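PDB 2QQZ: glyoxalase family protein, putative from Bacillus anthracis, which is of unknown function but belongs to the glyoxalase/bleomycin resistance/dioxygenase superfamily, whose members include metal-dependent enzymes and drug-binding proteins. Local coordinates for residues 88-93 with 109-114. Residues are numbered along the deposited sequence; the frame is centred on the assembly and turned at random. Where two conformers were deposited one is given.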
loop_
_atom_site.group_PDB
_atom_site.type_symbol
_atom_site.label_atom_id
_atom_site.label_comp_id
_atom_site.label_asym_id
_atom_site.label_seq_id
_atom_site.Cartn_x
_atom_site.Cartn_y
_atom_site.Cartn_z
ATOM N N GLN A 88 -21.181 -8.576 3.700
ATOM C CA GLN A 88 -22.062 -9.737 3.640
ATOM C C GLN A 88 -21.906 -10.548 2.355
ATOM O O GLN A 88 -22.199 -11.742 2.356
ATOM C CB GLN A 88 -23.535 -9.361 3.853
ATOM C CG GLN A 88 -23.876 -9.003 5.284
ATOM C CD GLN A 88 -23.331 -9.988 6.309
ATOM O OE1 GLN A 88 -23.445 -11.212 6.158
ATOM N NE2 GLN A 88 -22.752 -9.451 7.369
ATOM N N GLU A 89 -21.455 -9.919 1.264
ATOM C CA GLU A 89 -21.138 -10.679 0.041
ATOM C C GLU A 89 -19.870 -11.543 0.219
ATOM O O GLU A 89 -19.761 -12.634 -0.370
ATOM C CB GLU A 89 -20.982 -9.783 -1.190
ATOM C CG GLU A 89 -22.236 -9.129 -1.681
ATOM C CD GLU A 89 -23.427 -10.094 -1.772
ATOM O OE1 GLU A 89 -23.395 -10.980 -2.647
ATOM O OE2 GLU A 89 -24.380 -9.965 -0.964
ATOM N N LEU A 90 -18.921 -11.066 1.018
ATOM C CA LEU A 90 -17.733 -11.848 1.309
ATOM C C LEU A 90 -18.067 -13.007 2.250
ATOM O O LEU A 90 -17.630 -14.133 2.041
ATOM C CB LEU A 90 -16.599 -10.976 1.879
ATOM C CG LEU A 90 -16.017 -9.868 0.979
ATOM C CD1 LEU A 90 -14.825 -9.209 1.671
ATOM C CD2 LEU A 90 -15.643 -10.319 -0.449
ATOM N N ILE A 91 -18.845 -12.736 3.286
ATOM C CA ILE A 91 -19.279 -13.781 4.202
ATOM C C ILE A 91 -20.054 -14.860 3.391
ATOM O O ILE A 91 -19.715 -16.037 3.444
ATOM C CB ILE A 91 -20.095 -13.188 5.363
ATOM C CG1 ILE A 91 -19.163 -12.437 6.324
ATOM C CG2 ILE A 91 -20.899 -14.285 6.089
ATOM C CD1 ILE A 91 -19.890 -11.507 7.264
ATOM N N LYS A 92 -21.019 -14.446 2.572
ATOM C CA LYS A 92 -21.739 -15.386 1.677
ATOM C C LYS A 92 -20.786 -16.387 0.978
ATOM O O LYS A 92 -21.117 -17.562 0.811
ATOM C CB LYS A 92 -22.526 -14.615 0.621
ATOM C CG LYS A 92 -23.967 -14.972 0.515
ATOM C CD LYS A 92 -24.711 -13.888 -0.289
ATOM C CE LYS A 92 -24.729 -14.198 -1.804
ATOM N NZ LYS A 92 -25.783 -15.248 -2.169
ATOM N N GLN A 93 -19.607 -15.913 0.584
ATOM C CA GLN A 93 -18.619 -16.735 -0.118
ATOM C C GLN A 93 -17.638 -17.479 0.818
ATOM O O GLN A 93 -16.610 -18.000 0.374
ATOM C CB GLN A 93 -17.823 -15.857 -1.111
ATOM C CG GLN A 93 -18.668 -15.168 -2.173
ATOM C CD GLN A 93 -17.865 -14.154 -2.961
ATOM O OE1 GLN A 93 -17.995 -12.941 -2.757
ATOM N NE2 GLN A 93 -16.998 -14.645 -3.855
ATOM N N PHE A 109 -12.899 -3.444 8.287
ATOM C CA PHE A 109 -12.642 -4.830 8.667
ATOM C C PHE A 109 -11.464 -5.367 7.860
ATOM O O PHE A 109 -11.108 -4.803 6.782
ATOM C CB PHE A 109 -13.892 -5.702 8.471
ATOM C CG PHE A 109 -14.331 -5.877 7.031
ATOM C CD1 PHE A 109 -13.815 -6.910 6.254
ATOM C CD2 PHE A 109 -15.269 -5.024 6.463
ATOM C CE1 PHE A 109 -14.237 -7.100 4.958
ATOM C CE2 PHE A 109 -15.698 -5.185 5.133
ATOM C CZ PHE A 109 -15.175 -6.200 4.377
ATOM N N TYR A 110 -10.880 -6.467 8.349
ATOM C CA TYR A 110 -9.723 -7.074 7.688
ATOM C C TYR A 110 -10.133 -8.428 7.182
ATOM O O TYR A 110 -10.991 -9.089 7.759
ATOM C CB TYR A 110 -8.576 -7.272 8.669
ATOM C CG TYR A 110 -8.249 -6.070 9.486
ATOM C CD1 TYR A 110 -7.774 -4.910 8.874
ATOM C CD2 TYR A 110 -8.336 -6.095 10.877
ATOM C CE1 TYR A 110 -7.451 -3.782 9.611
ATOM C CE2 TYR A 110 -7.983 -4.955 11.638
ATOM C CZ TYR A 110 -7.568 -3.813 10.991
ATOM O OH TYR A 110 -7.200 -2.657 11.678
ATOM N N VAL A 111 -9.482 -8.846 6.116
ATOM C CA VAL A 111 -9.516 -10.222 5.664
ATOM C C VAL A 111 -8.061 -10.615 5.374
ATOM O O VAL A 111 -7.183 -9.749 5.268
ATOM C CB VAL A 111 -10.392 -10.389 4.403
ATOM C CG1 VAL A 111 -11.741 -9.763 4.607
ATOM C CG2 VAL A 111 -9.727 -9.741 3.193
ATOM N N SER A 112 -7.810 -11.899 5.245
ATOM C CA SER A 112 -6.544 -12.413 4.737
ATOM C C SER A 112 -6.761 -12.905 3.299
ATOM O O SER A 112 -7.754 -13.573 2.989
ATOM C CB SER A 112 -6.044 -13.585 5.591
ATOM O OG SER A 112 -5.728 -13.132 6.913
ATOM N N ASP A 113 -5.835 -12.612 2.405
ATOM C CA ASP A 113 -5.938 -13.220 1.057
ATOM C C ASP A 113 -5.507 -14.708 1.172
ATOM O O ASP A 113 -5.192 -15.174 2.281
ATOM C CB ASP A 113 -5.134 -12.445 -0.023
ATOM C CG ASP A 113 -3.601 -12.560 0.146
ATOM O OD1 ASP A 113 -3.132 -13.440 0.923
ATOM O OD2 ASP A 113 -2.870 -11.808 -0.550
ATOM N N PRO A 114 -5.528 -15.462 0.050
ATOM C CA PRO A 114 -5.186 -16.873 0.114
ATOM C C PRO A 114 -3.743 -17.122 0.611
ATOM O O PRO A 114 -3.458 -18.256 1.021
ATOM C CB PRO A 114 -5.337 -17.307 -1.343
ATOM C CG PRO A 114 -6.271 -16.378 -1.863
ATOM C CD PRO A 114 -5.884 -15.095 -1.327
#
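Leu90 turns CG opposite its carbonyl carbon (chi1 -63°) and then extends CD1 away from the helix (chi2 -175°), a reach that carries this methyl to Phe109 and Val111 on the strand. Phe109 places CG between its backbone N and carbonyl carbon (chi1 66°); its CB already points to the helix, and this torsion sets the ring so that its CE1–CZ edge meets Leu90. The methyl arrives at the rim of the ring, near its plane: Leu90 CD1 lies 3.9 Å from Phe109 CE1 and 4.1 Å from Phe109 CZ, so it meets the far corner of the ring and not a face. The same methyl also faces Val111, with Leu90 CD1 4.3 Å from Val111 CG1, a looser approach. Val111 CG1 itself stands at the edge of the Phe109 ring, in its plane, so that two aliphatic methyls border the aromatic rim. No hydrogen bond joins the two segments; the backbones stay well apart, with 9.4 Å between Leu90 CA and Val111 CA, and side chains alone bridge the gap. All three touching residues are buried, and the contact is small, 78 Å² summed over both sides. Further apolar side chains close in around it: Ile83 and Phe86, earlier on the same helix, also touch Phe109, Ile95 touches both Leu90 and Val111, and Phe29 of helix 23-33 packs on Val111. Strand 106-112 is held in its sheet by backbone hydrogen bonds between Phe109 and Phe121 and between Val111 and Ile119. The contact joins the C-terminal part of helix 83-92 to this strand, within an order of strand, helix and three strands consistent with the βαβββ module of the glyoxalase (vicinal oxygen chelate) superfamily.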